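Long-range contacts in glycosyltransferase (Streptomyces viridochromogenes, PDB 2IV3), which binds UDP and probably transfers a sugar from a nucleotide-linked donor to an acceptor, as a retaining GT4-type glycosyltransferase with a GT-B fold: residues F164-G169 / D227-A232; V192-A197 / E215-V220; P253-V258 / G274-I279; R151-A156 / G221-L226. One frame throughout, in Å; residues are numbered along the deposited sequence.

Interaction 1 (F164-G169 / D227-A232); sequences FLLFMG and DLLASA. With UDP (uridine-5'-diphosphate), chain E.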
# COMPACT_ATOMS: atom_id res chain seq x y z
N PHE A 164 -7.38 -25.67 -18.19
CA PHE A 164 -7.71 -24.35 -17.64
C PHE A 164 -6.54 -23.38 -17.51
O PHE A 164 -5.36 -23.77 -17.41
CB PHE A 164 -8.47 -24.48 -16.31
CG PHE A 164 -7.62 -24.95 -15.14
CD1 PHE A 164 -6.73 -24.07 -14.52
CD2 PHE A 164 -7.71 -26.25 -14.67
CE1 PHE A 164 -5.94 -24.49 -13.45
CE2 PHE A 164 -6.93 -26.68 -13.60
CZ PHE A 164 -6.05 -25.80 -12.99
N LEU A 165 -6.88 -22.09 -17.52
CA LEU A 165 -5.91 -21.04 -17.27
C LEU A 165 -6.01 -20.61 -15.81
O LEU A 165 -7.05 -20.72 -15.21
CB LEU A 165 -6.18 -19.86 -18.19
CG LEU A 165 -6.18 -20.14 -19.70
CD1 LEU A 165 -6.72 -18.95 -20.44
CD2 LEU A 165 -4.79 -20.47 -20.17
N LEU A 166 -4.92 -20.12 -15.25
CA LEU A 166 -4.88 -19.98 -13.80
C LEU A 166 -4.42 -18.61 -13.39
O LEU A 166 -3.41 -18.11 -13.88
CB LEU A 166 -3.99 -21.07 -13.18
CG LEU A 166 -3.92 -21.13 -11.64
CD1 LEU A 166 -5.27 -21.37 -11.02
CD2 LEU A 166 -2.97 -22.20 -11.17
N PHE A 167 -5.20 -17.99 -12.50
CA PHE A 167 -4.81 -16.78 -11.81
C PHE A 167 -4.58 -17.16 -10.36
O PHE A 167 -5.38 -17.87 -9.73
CB PHE A 167 -5.86 -15.66 -11.93
CG PHE A 167 -5.46 -14.34 -11.27
CD1 PHE A 167 -4.94 -13.28 -12.03
CD2 PHE A 167 -5.62 -14.15 -9.90
CE1 PHE A 167 -4.58 -12.05 -11.43
CE2 PHE A 167 -5.26 -12.95 -9.28
CZ PHE A 167 -4.75 -11.89 -10.05
N MET A 168 -3.45 -16.70 -9.85
CA MET A 168 -3.11 -16.97 -8.46
C MET A 168 -2.55 -15.76 -7.75
O MET A 168 -1.32 -15.56 -7.68
CB MET A 168 -2.21 -18.22 -8.34
CG MET A 168 -1.90 -18.56 -6.91
SD MET A 168 -2.25 -20.24 -6.37
CE MET A 168 -3.67 -20.76 -7.34
N GLY A 169 -3.44 -14.93 -7.20
CA GLY A 169 -2.98 -13.77 -6.42
C GLY A 169 -4.14 -13.03 -5.79
O GLY A 169 -5.29 -13.55 -5.76
N ASP A 227 -0.99 -28.44 -6.94
CA ASP A 227 -1.61 -29.16 -8.04
C ASP A 227 -2.08 -28.17 -9.08
O ASP A 227 -2.05 -28.46 -10.28
CB ASP A 227 -2.88 -29.95 -7.58
CG ASP A 227 -2.58 -31.29 -6.91
OD1 ASP A 227 -1.42 -31.65 -6.66
OD2 ASP A 227 -3.56 -32.02 -6.63
N LEU A 228 -2.59 -27.03 -8.60
CA LEU A 228 -3.18 -26.03 -9.47
C LEU A 228 -2.13 -25.37 -10.31
O LEU A 228 -2.32 -25.15 -11.50
CB LEU A 228 -3.90 -24.95 -8.66
CG LEU A 228 -5.28 -25.35 -8.15
CD1 LEU A 228 -5.92 -24.18 -7.39
CD2 LEU A 228 -6.11 -25.83 -9.33
N LEU A 229 -1.03 -25.00 -9.65
CA LEU A 229 0.15 -24.52 -10.32
C LEU A 229 0.62 -25.54 -11.35
O LEU A 229 1.09 -25.16 -12.40
CB LEU A 229 1.25 -24.27 -9.28
CG LEU A 229 1.74 -22.88 -8.83
CD1 LEU A 229 0.96 -21.68 -9.32
CD2 LEU A 229 1.92 -22.80 -7.31
N ALA A 230 0.48 -26.83 -11.06
CA ALA A 230 1.06 -27.88 -11.91
C ALA A 230 0.16 -28.34 -13.05
O ALA A 230 0.63 -28.77 -14.10
CB ALA A 230 1.53 -29.08 -11.06
N SER A 231 -1.15 -28.25 -12.85
CA SER A 231 -2.09 -28.81 -13.82
C SER A 231 -2.63 -27.76 -14.79
O SER A 231 -3.22 -28.11 -15.83
CB SER A 231 -3.24 -29.49 -13.08
OG SER A 231 -3.97 -28.55 -12.34
N ALA A 232 -2.42 -26.48 -14.47
CA ALA A 232 -2.98 -25.39 -15.27
C ALA A 232 -2.36 -25.42 -16.65
O ALA A 232 -1.21 -25.85 -16.79
CB ALA A 232 -2.73 -24.06 -14.59
N1 UDP E . -1.06 -17.32 -3.37
C2 UDP E . -1.53 -18.45 -2.67
N3 UDP E . -2.85 -18.75 -2.72
C4 UDP E . -3.70 -17.99 -3.40
C5 UDP E . -3.28 -16.87 -4.09
C6 UDP E . -1.92 -16.55 -4.05
O2 UDP E . -0.72 -19.16 -2.03
O4 UDP E . -4.89 -18.28 -3.45
C1' UDP E . 0.37 -16.96 -3.32
C2' UDP E . 1.18 -17.15 -4.61
O2' UDP E . 1.66 -18.46 -4.86
C3' UDP E . 2.37 -16.26 -4.36
C4' UDP E . 1.73 -15.09 -3.63
O4' UDP E . 0.46 -15.55 -3.11
O3' UDP E . 3.32 -16.96 -3.55
C5' UDP E . 1.43 -14.01 -4.65
O5' UDP E . 2.52 -13.13 -4.63
PA UDP E . 2.91 -12.22 -5.90
O1A UDP E . 4.31 -11.56 -5.72
O2A UDP E . 2.83 -12.95 -7.25
O3A UDP E . 1.80 -11.07 -5.89
PB UDP E . 1.73 -9.97 -4.70
O1B UDP E . 2.41 -8.65 -5.15
O2B UDP E . 2.49 -10.58 -3.38
O3B UDP E . 0.26 -9.76 -4.32
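Phe-164, Leu-166 and Met-168 pack against Leu-228, Leu-229, Ser-231 and Ala-232, an apolar strand-on-helix contact in the C-terminal Rossmann-like domain of a GT-B fold. Strand 165-168 lies inside the parallel sheet, bonded to strands 191-194 and 234-237, and helix 222-231 covers one of its faces. The short axes approach to 8.8 Å at 142°, so the helix runs roughly counter to the strand, as expected where a helix connects parallel strands. No hydrogen bond spans the two segments.

At the helix C-terminus the Phe-164 ring receives Ala-232 CA over one face, 4.0 Å from the centroid, while Leu-228 CD2 comes obliquely to CZ. Leu-166, with CG anti to the backbone N (chi1 -176°), points its side chain at the helix, where CD2 lies beside the Leu-228 backbone; its CB is 3.5 Å from Ala-232 CB. Met-168 is bent at chi2 and chi3, which brings its methyl CE to 4.1 Å from Leu-228 CD1. Nearer the backbone, Met-168 CG lies 3.5 Å from C6 of the UDP uracil, joining the core to the nucleotide pocket. In the last helical turn, Asp-227 O accepts from Ser-231 N and, from the opposite face of its carbonyl plane, from Ser-231 OG at 2.8 Å.

Interaction 2 (V192-A197 / E215-V220); sequences VLAGPA and EPIGEV. With UDP (uridine-5'-diphosphate), chain E.
Ile-217 holds CG1 between its backbone N and carbonyl carbon (chi1 64°) and extends the chain beyond, which carries CD1 across to Val-192 CG1 and Ala-194 CB, each 3.7 Å away. Val-192 meets it with CG1, the branch anti to its own N. Beneath these side chains the strands pair in parallel, their short axes 22° apart. Leu-193 supplies both bonds of the regular part: its N donates to Glu-215 O at 2.8 Å, and its O accepts from Ile-217 N at 3.2 Å. Gly-195 N then donates to Gly-218 O at 2.8 Å, arriving well above the carbonyl plane with a C=O...N angle of 106°. Further along, the backbone of Val-220 reads the uracil edge of UDP: its N donates to O4 at 2.9 Å, and its O accepts from N3 at 2.7 Å. Glu-219 lays OE1 against Pro-196 CG, while its OE2 accepts from the backbone N of Tyr-29, itself a UDP-binding residue. The pair belongs to the beta-alpha-beta unit formed with helix 200-209, whose Phe-203 touches Pro-216; strand 165-168 adjoins strand 191-194 on its other side, and helix 222-231 covers Ile-217 through Arg-224 and Leu-228.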
# COMPACT_ATOMS: atom_id res chain seq x y z
N VAL A 192 -9.51 -20.24 -13.89
CA VAL A 192 -9.53 -20.58 -12.48
C VAL A 192 -8.92 -19.40 -11.73
O VAL A 192 -7.77 -19.05 -11.94
CB VAL A 192 -8.80 -21.89 -12.15
CG1 VAL A 192 -8.62 -22.03 -10.64
CG2 VAL A 192 -9.61 -23.04 -12.66
N LEU A 193 -9.75 -18.77 -10.90
CA LEU A 193 -9.47 -17.49 -10.27
C LEU A 193 -9.13 -17.77 -8.83
O LEU A 193 -9.98 -17.71 -7.95
CB LEU A 193 -10.73 -16.62 -10.36
CG LEU A 193 -10.65 -15.08 -10.30
CD1 LEU A 193 -12.03 -14.53 -9.97
CD2 LEU A 193 -9.64 -14.58 -9.28
N ALA A 194 -7.89 -18.13 -8.56
CA ALA A 194 -7.54 -18.54 -7.21
C ALA A 194 -6.97 -17.37 -6.43
O ALA A 194 -6.08 -16.69 -6.90
CB ALA A 194 -6.60 -19.73 -7.25
N GLY A 195 -7.49 -17.10 -5.24
CA GLY A 195 -6.99 -15.95 -4.47
C GLY A 195 -8.01 -15.20 -3.64
O GLY A 195 -9.23 -15.36 -3.84
N PRO A 196 -7.51 -14.39 -2.68
CA PRO A 196 -8.34 -13.46 -1.89
C PRO A 196 -9.05 -12.46 -2.80
O PRO A 196 -8.41 -11.79 -3.64
CB PRO A 196 -7.33 -12.73 -1.01
CG PRO A 196 -6.12 -13.56 -0.99
CD PRO A 196 -6.10 -14.35 -2.28
N ALA A 197 -10.37 -12.40 -2.67
CA ALA A 197 -11.14 -11.35 -3.31
C ALA A 197 -11.51 -10.37 -2.21
O ALA A 197 -12.59 -10.45 -1.60
CB ALA A 197 -12.40 -11.90 -3.96
N GLU A 215 -13.95 -19.15 -12.89
CA GLU A 215 -14.35 -19.97 -11.75
C GLU A 215 -13.58 -19.43 -10.57
O GLU A 215 -12.36 -19.64 -10.46
CB GLU A 215 -14.05 -21.45 -11.99
CG GLU A 215 -14.90 -22.00 -13.12
CD GLU A 215 -14.36 -23.28 -13.77
OE1 GLU A 215 -13.84 -24.16 -13.02
OE2 GLU A 215 -14.47 -23.41 -15.02
N PRO A 216 -14.28 -18.69 -9.69
CA PRO A 216 -13.63 -18.18 -8.49
C PRO A 216 -13.59 -19.27 -7.41
O PRO A 216 -14.61 -19.90 -7.10
CB PRO A 216 -14.51 -16.98 -8.07
CG PRO A 216 -15.79 -17.07 -8.92
CD PRO A 216 -15.71 -18.33 -9.76
N ILE A 217 -12.41 -19.52 -6.87
CA ILE A 217 -12.28 -20.55 -5.85
C ILE A 217 -11.88 -19.98 -4.45
O ILE A 217 -11.98 -20.66 -3.43
CB ILE A 217 -11.39 -21.72 -6.35
CG1 ILE A 217 -9.94 -21.29 -6.61
CG2 ILE A 217 -11.92 -22.28 -7.64
CD1 ILE A 217 -9.10 -22.46 -7.00
N GLY A 218 -11.46 -18.72 -4.44
CA GLY A 218 -11.00 -18.06 -3.22
C GLY A 218 -9.56 -18.44 -2.94
O GLY A 218 -8.91 -19.06 -3.79
N GLU A 219 -9.06 -18.06 -1.76
CA GLU A 219 -7.68 -18.33 -1.37
C GLU A 219 -7.38 -19.83 -1.37
O GLU A 219 -8.24 -20.63 -1.02
CB GLU A 219 -7.40 -17.75 0.01
CG GLU A 219 -5.89 -17.44 0.22
CD GLU A 219 -5.59 -16.58 1.47
OE1 GLU A 219 -6.22 -15.53 1.67
OE2 GLU A 219 -4.66 -16.95 2.23
N VAL A 220 -6.17 -20.20 -1.75
CA VAL A 220 -5.75 -21.59 -1.67
C VAL A 220 -4.36 -21.73 -1.10
O VAL A 220 -3.53 -20.78 -1.12
CB VAL A 220 -5.85 -22.38 -3.06
CG1 VAL A 220 -7.35 -22.58 -3.52
CG2 VAL A 220 -5.01 -21.74 -4.13
N1 UDP E . -1.06 -17.32 -3.37
C2 UDP E . -1.53 -18.45 -2.67
N3 UDP E . -2.85 -18.75 -2.72
C4 UDP E . -3.70 -17.99 -3.40
C5 UDP E . -3.28 -16.87 -4.09
C6 UDP E . -1.92 -16.55 -4.05
O2 UDP E . -0.72 -19.16 -2.03
O4 UDP E . -4.89 -18.28 -3.45
C1' UDP E . 0.37 -16.96 -3.32
C2' UDP E . 1.18 -17.15 -4.61
O2' UDP E . 1.66 -18.46 -4.86
C3' UDP E . 2.37 -16.26 -4.36
C4' UDP E . 1.73 -15.09 -3.63
O4' UDP E . 0.46 -15.55 -3.11
O3' UDP E . 3.32 -16.96 -3.55
C5' UDP E . 1.43 -14.01 -4.65
O5' UDP E . 2.52 -13.13 -4.63
PA UDP E . 2.91 -12.22 -5.90
O1A UDP E . 4.31 -11.56 -5.72
O2A UDP E . 2.83 -12.95 -7.25
O3A UDP E . 1.80 -11.07 -5.89
PB UDP E . 1.73 -9.97 -4.70
O1B UDP E . 2.41 -8.65 -5.15
O2B UDP E . 2.49 -10.58 -3.38
O3B UDP E . 0.26 -9.76 -4.32

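Interaction 3 (P253-V258 / G274-I279); sequences PGATVV and GCLAEI. With UDP (uridine-5'-diphosphate), chain E.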
# COMPACT_ATOMS: atom_id res chain seq x y z
N PRO A 253 7.32 -5.65 -8.70
CA PRO A 253 8.73 -5.72 -8.27
C PRO A 253 9.45 -7.07 -8.49
O PRO A 253 10.64 -7.07 -8.81
CB PRO A 253 8.66 -5.39 -6.75
CG PRO A 253 7.19 -5.47 -6.35
CD PRO A 253 6.36 -5.75 -7.57
N GLY A 254 8.75 -8.19 -8.26
CA GLY A 254 9.40 -9.50 -8.38
C GLY A 254 8.49 -10.65 -8.83
O GLY A 254 8.97 -11.73 -9.29
N ALA A 255 7.19 -10.47 -8.66
CA ALA A 255 6.22 -11.39 -9.29
C ALA A 255 6.51 -12.85 -8.92
O ALA A 255 6.92 -13.67 -9.75
CB ALA A 255 6.21 -11.18 -10.84
N THR A 256 6.29 -13.19 -7.65
CA THR A 256 6.65 -14.53 -7.19
C THR A 256 5.97 -15.71 -7.93
O THR A 256 6.60 -16.78 -8.07
CB THR A 256 6.61 -14.67 -5.64
OG1 THR A 256 6.72 -16.07 -5.26
CG2 THR A 256 5.38 -14.10 -5.13
N VAL A 257 4.74 -15.52 -8.40
CA VAL A 257 3.99 -16.60 -9.07
C VAL A 257 4.61 -17.11 -10.38
O VAL A 257 4.36 -18.23 -10.80
CB VAL A 257 2.51 -16.21 -9.37
CG1 VAL A 257 2.44 -15.10 -10.37
CG2 VAL A 257 1.78 -17.37 -9.92
N VAL A 258 5.42 -16.29 -11.02
CA VAL A 258 6.06 -16.73 -12.25
C VAL A 258 6.99 -17.93 -12.03
O VAL A 258 6.87 -18.98 -12.72
CB VAL A 258 6.81 -15.56 -12.92
CG1 VAL A 258 7.58 -16.05 -14.14
CG2 VAL A 258 5.84 -14.49 -13.35
N GLY A 274 6.68 -3.76 -14.94
CA GLY A 274 7.82 -3.84 -14.04
C GLY A 274 8.65 -5.08 -14.30
O GLY A 274 9.23 -5.22 -15.39
N CYS A 275 8.71 -5.99 -13.32
CA CYS A 275 9.61 -7.17 -13.40
C CYS A 275 9.17 -8.11 -14.53
O CYS A 275 9.99 -8.77 -15.15
CB CYS A 275 9.68 -7.92 -12.05
SG CYS A 275 8.14 -8.86 -11.68
N LEU A 276 7.88 -8.14 -14.83
CA LEU A 276 7.34 -9.09 -15.78
C LEU A 276 8.09 -9.12 -17.10
O LEU A 276 8.43 -10.20 -17.62
CB LEU A 276 5.85 -8.85 -16.01
CG LEU A 276 5.03 -9.13 -14.76
CD1 LEU A 276 3.55 -9.09 -15.08
CD2 LEU A 276 5.42 -10.49 -14.13
N ALA A 277 8.31 -7.94 -17.63
CA ALA A 277 9.14 -7.73 -18.80
C ALA A 277 10.48 -8.49 -18.73
O ALA A 277 11.06 -8.82 -19.78
CB ALA A 277 9.38 -6.26 -18.99
N GLU A 278 10.96 -8.76 -17.51
CA GLU A 278 12.32 -9.29 -17.31
C GLU A 278 12.34 -10.84 -17.16
O GLU A 278 13.38 -11.50 -17.34
CB GLU A 278 12.99 -8.59 -16.12
CG GLU A 278 12.83 -7.04 -16.11
CD GLU A 278 13.72 -6.26 -15.09
OE1 GLU A 278 14.62 -6.86 -14.47
OE2 GLU A 278 13.51 -5.03 -14.91
N ILE A 279 11.18 -11.43 -16.86
CA ILE A 279 11.18 -12.83 -16.40
C ILE A 279 10.23 -13.73 -17.17
O ILE A 279 10.53 -14.88 -17.42
CB ILE A 279 10.95 -12.94 -14.87
CG1 ILE A 279 9.65 -12.22 -14.43
CG2 ILE A 279 12.14 -12.39 -14.14
CD1 ILE A 279 9.05 -12.74 -13.09
N1 UDP E . -1.06 -17.32 -3.37
C2 UDP E . -1.53 -18.45 -2.67
N3 UDP E . -2.85 -18.75 -2.72
C4 UDP E . -3.70 -17.99 -3.40
C5 UDP E . -3.28 -16.87 -4.09
C6 UDP E . -1.92 -16.55 -4.05
O2 UDP E . -0.72 -19.16 -2.03
O4 UDP E . -4.89 -18.28 -3.45
C1' UDP E . 0.37 -16.96 -3.32
C2' UDP E . 1.18 -17.15 -4.61
O2' UDP E . 1.66 -18.46 -4.86
C3' UDP E . 2.37 -16.26 -4.36
C4' UDP E . 1.73 -15.09 -3.63
O4' UDP E . 0.46 -15.55 -3.11
O3' UDP E . 3.32 -16.96 -3.55
C5' UDP E . 1.43 -14.01 -4.65
O5' UDP E . 2.52 -13.13 -4.63
PA UDP E . 2.91 -12.22 -5.90
O1A UDP E . 4.31 -11.56 -5.72
O2A UDP E . 2.83 -12.95 -7.25
O3A UDP E . 1.80 -11.07 -5.89
PB UDP E . 1.73 -9.97 -4.70
O1B UDP E . 2.41 -8.65 -5.15
O2B UDP E . 2.49 -10.58 -3.38
O3B UDP E . 0.26 -9.76 -4.32
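Pro-253 meets Cys-275 through its carbonyl, O lying 3.5 Å from Cys-275 CB; the same oxygen accepts hydrogen bonds from Ser-126 OG and Ser-127 OG. At Gly-254 the backbone passes along the Cys-275 sulfur, while its O faces Ile-279 CD1. Cys-275 directs SG between its own N and carbonyl carbon (chi1 73°), which turns the sulfur toward the 254-255 backbone. Ala-255 then points its methyl at the second segment, where CB meets Cys-275 SG, Leu-276 CD2 at 3.5 Å and Ile-279 CD1 at 3.9 Å. The Leu-276 approach is tighter than usual carbon packing, and no hydrogen bond joins the two segments.

At Thr-256, near the start of helix 256-263, the side chain turns away from Cys-275 and its neighbours. Here the contact backs the nucleotide site of the GT-B C-terminal domain, with a helix N-terminus directed at the alpha-phosphate of UDP. Thr-256 N donates to O1A at 3.2 Å, although the position of that oxygen is less certain, and Val-257 N makes a weak bond to O2A at 3.4 Å. The helix dipole would probably add to the attraction for phosphate. Val-258 turns back toward segment 274-279: its CB lies 3.6 Å from Ile-279 CD1, and its CG2 lies 4.1 Å from Leu-276 CD2. Trp-319 of helix 308-319 touches both Val-258 and Ile-279.

Interaction 4 (R151-A156 / G221-L226); sequences RYRSAA and GGERRL. With UDP (uridine-5'-diphosphate), chain E.
Tyr-152 and Arg-225 meet beside the UDP ribose, where the loop 151-156 packs on the N-terminal part of helix 222-231 in the C-terminal domain of the GT-B fold. Arg-225 NH2 donates to Tyr-152 OH at 3.0 Å with an N-H...O angle of 163°, the hydroxyl lying 9° out of the guanidinium plane. Arg-225 NE and NH2 both donate to UDP O2', NH2 at 2.9 Å. Its chain is extended from CG to NE, long enough to bring the guanidinium alongside the sugar, and Glu-260 OE2 forms a salt bridge with NH2 and probably steadies its orientation.

Further out, Leu-226 sends CD2 to Tyr-152 CD1 at 3.3 Å, the two side chains crossing at about a right angle and CD2 meeting the ring obliquely. Leu-226 CB sits 3.8 Å above the Arg-153 guanidinium plane. Arg-153 bends at chi2, which folds the guanidinium back over Leu-226. Asp-227 OD1 is the main polar partner of Arg-153 NH2; Glu-223 OE2 adds a weakly bonded salt bridge, 3.4 Å from the same Arg-153 NH2, with the carboxylate turned 88° from the guanidinium plane. A water joins the two backbones, donating to Leu-226 O at 2.8 Å and accepting weakly from Arg-153 N at 3.3 Å.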
# COMPACT_ATOMS: atom_id res chain seq x y z
N ARG A 151 9.84 -27.83 -3.39
CA ARG A 151 8.62 -27.25 -2.82
C ARG A 151 7.35 -27.38 -3.69
O ARG A 151 6.26 -27.02 -3.25
CB ARG A 151 8.84 -25.77 -2.54
CG ARG A 151 9.81 -25.45 -1.38
CD ARG A 151 9.17 -25.72 -0.05
NE ARG A 151 10.02 -25.21 1.02
CZ ARG A 151 9.70 -25.21 2.32
NH1 ARG A 151 8.53 -25.71 2.74
NH2 ARG A 151 10.56 -24.72 3.20
N TYR A 152 7.53 -27.88 -4.91
CA TYR A 152 6.52 -27.85 -5.94
C TYR A 152 6.37 -29.22 -6.58
O TYR A 152 6.98 -30.20 -6.14
CB TYR A 152 6.84 -26.73 -6.97
CG TYR A 152 6.62 -25.37 -6.33
CD1 TYR A 152 5.35 -24.78 -6.30
CD2 TYR A 152 7.67 -24.71 -5.66
CE1 TYR A 152 5.14 -23.59 -5.62
CE2 TYR A 152 7.48 -23.53 -5.01
CZ TYR A 152 6.23 -22.96 -4.99
OH TYR A 152 6.06 -21.76 -4.33
N ARG A 153 5.54 -29.32 -7.61
CA ARG A 153 5.43 -30.58 -8.33
C ARG A 153 6.62 -30.74 -9.24
O ARG A 153 7.21 -29.77 -9.71
CB ARG A 153 4.11 -30.67 -9.10
CG ARG A 153 2.87 -30.54 -8.21
CD ARG A 153 2.59 -31.80 -7.42
NE ARG A 153 1.41 -31.70 -6.55
CZ ARG A 153 1.40 -31.92 -5.23
NH1 ARG A 153 2.51 -32.26 -4.57
NH2 ARG A 153 0.27 -31.79 -4.56
N SER A 154 7.02 -31.99 -9.42
CA SER A 154 8.11 -32.31 -10.30
C SER A 154 7.57 -32.88 -11.61
O SER A 154 6.33 -32.95 -11.85
CB SER A 154 9.04 -33.31 -9.61
OG SER A 154 8.30 -34.38 -9.03
N ALA A 155 8.48 -33.29 -12.47
CA ALA A 155 8.09 -34.02 -13.66
C ALA A 155 7.57 -35.38 -13.19
O ALA A 155 6.50 -35.81 -13.59
CB ALA A 155 9.28 -34.17 -14.61
N ALA A 156 8.34 -36.01 -12.29
CA ALA A 156 8.06 -37.31 -11.73
C ALA A 156 6.68 -37.37 -11.08
O ALA A 156 6.04 -38.43 -11.05
CB ALA A 156 9.13 -37.67 -10.73
N GLY A 221 -4.11 -22.93 -0.60
CA GLY A 221 -2.80 -23.31 -0.11
C GLY A 221 -2.55 -24.80 -0.23
O GLY A 221 -3.29 -25.51 -0.87
N GLY A 222 -1.49 -25.25 0.42
CA GLY A 222 -1.18 -26.67 0.55
C GLY A 222 -1.24 -27.39 -0.78
O GLY A 222 -0.89 -26.83 -1.82
N GLU A 223 -1.74 -28.62 -0.75
CA GLU A 223 -1.73 -29.45 -1.93
C GLU A 223 -2.61 -28.92 -3.06
O GLU A 223 -2.13 -28.87 -4.18
CB GLU A 223 -1.94 -30.92 -1.59
CG GLU A 223 -0.90 -31.41 -0.56
CD GLU A 223 0.24 -32.23 -1.16
OE1 GLU A 223 0.05 -33.45 -1.41
OE2 GLU A 223 1.33 -31.67 -1.35
N ARG A 224 -3.83 -28.44 -2.81
CA ARG A 224 -4.55 -27.74 -3.90
C ARG A 224 -3.64 -26.70 -4.61
O ARG A 224 -3.45 -26.75 -5.83
CB ARG A 224 -5.92 -27.18 -3.53
CG ARG A 224 -6.64 -26.59 -4.77
CD ARG A 224 -8.18 -26.71 -4.91
NE ARG A 224 -8.93 -25.85 -4.01
CZ ARG A 224 -10.13 -25.31 -4.25
NH1 ARG A 224 -10.77 -25.51 -5.41
NH2 ARG A 224 -10.71 -24.56 -3.32
N ARG A 225 -3.02 -25.80 -3.86
CA ARG A 225 -2.16 -24.78 -4.52
C ARG A 225 -1.16 -25.40 -5.51
O ARG A 225 -1.15 -25.06 -6.71
CB ARG A 225 -1.47 -23.90 -3.51
CG ARG A 225 -0.78 -22.73 -4.13
CD ARG A 225 0.09 -22.12 -3.07
NE ARG A 225 1.15 -21.21 -3.51
CZ ARG A 225 2.44 -21.53 -3.53
NH1 ARG A 225 2.81 -22.78 -3.26
NH2 ARG A 225 3.37 -20.63 -3.89
N LEU A 226 -0.37 -26.35 -5.01
CA LEU A 226 0.66 -27.06 -5.77
C LEU A 226 0.16 -27.77 -7.04
O LEU A 226 0.86 -27.72 -8.07
CB LEU A 226 1.36 -28.07 -4.84
CG LEU A 226 2.29 -27.46 -3.79
CD1 LEU A 226 3.02 -28.52 -3.00
CD2 LEU A 226 3.28 -26.61 -4.51
N1 UDP E . -1.06 -17.32 -3.37
C2 UDP E . -1.53 -18.45 -2.67
N3 UDP E . -2.85 -18.75 -2.72
C4 UDP E . -3.70 -17.99 -3.40
C5 UDP E . -3.28 -16.87 -4.09
C6 UDP E . -1.92 -16.55 -4.05
O2 UDP E . -0.72 -19.16 -2.03
O4 UDP E . -4.89 -18.28 -3.45
C1' UDP E . 0.37 -16.96 -3.32
C2' UDP E . 1.18 -17.15 -4.61
O2' UDP E . 1.66 -18.46 -4.86
C3' UDP E . 2.37 -16.26 -4.36
C4' UDP E . 1.73 -15.09 -3.63
O4' UDP E . 0.46 -15.55 -3.11
O3' UDP E . 3.32 -16.96 -3.55
C5' UDP E . 1.43 -14.01 -4.65
O5' UDP E . 2.52 -13.13 -4.63
PA UDP E . 2.91 -12.22 -5.90
O1A UDP E . 4.31 -11.56 -5.72
O2A UDP E . 2.83 -12.95 -7.25
O3A UDP E . 1.80 -11.07 -5.89
PB UDP E . 1.73 -9.97 -4.70
O1B UDP E . 2.41 -8.65 -5.15
O2B UDP E . 2.49 -10.58 -3.38
O3B UDP E . 0.26 -9.76 -4.32
O HOH W 1 3.49 -26.76 -8.12

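All four contacts touch the same UDP from different directions. Interaction 2 holds the uracil edge, interaction 1 supplies Met-168 against the base, interaction 4 grips the ribose and interaction 3 meets the alpha-phosphate. Interactions 1 and 2, with centres about 10 Å apart, share a sheet: Phe-167 N lies 2.8 Å from Val-192 O, a probable hydrogen bond. Interactions 1 and 4 share helix 222-231, and Met-168 SD packs 3.7 Å from Arg-225 CG. Interaction 3 meets interaction 1 lightly, Met-168 O lying 4.2 Å from Val-257 CG2, but touches neither interaction 2 nor interaction 4, whose centres are each about 21 Å from its own; the nucleotide bridges those gaps.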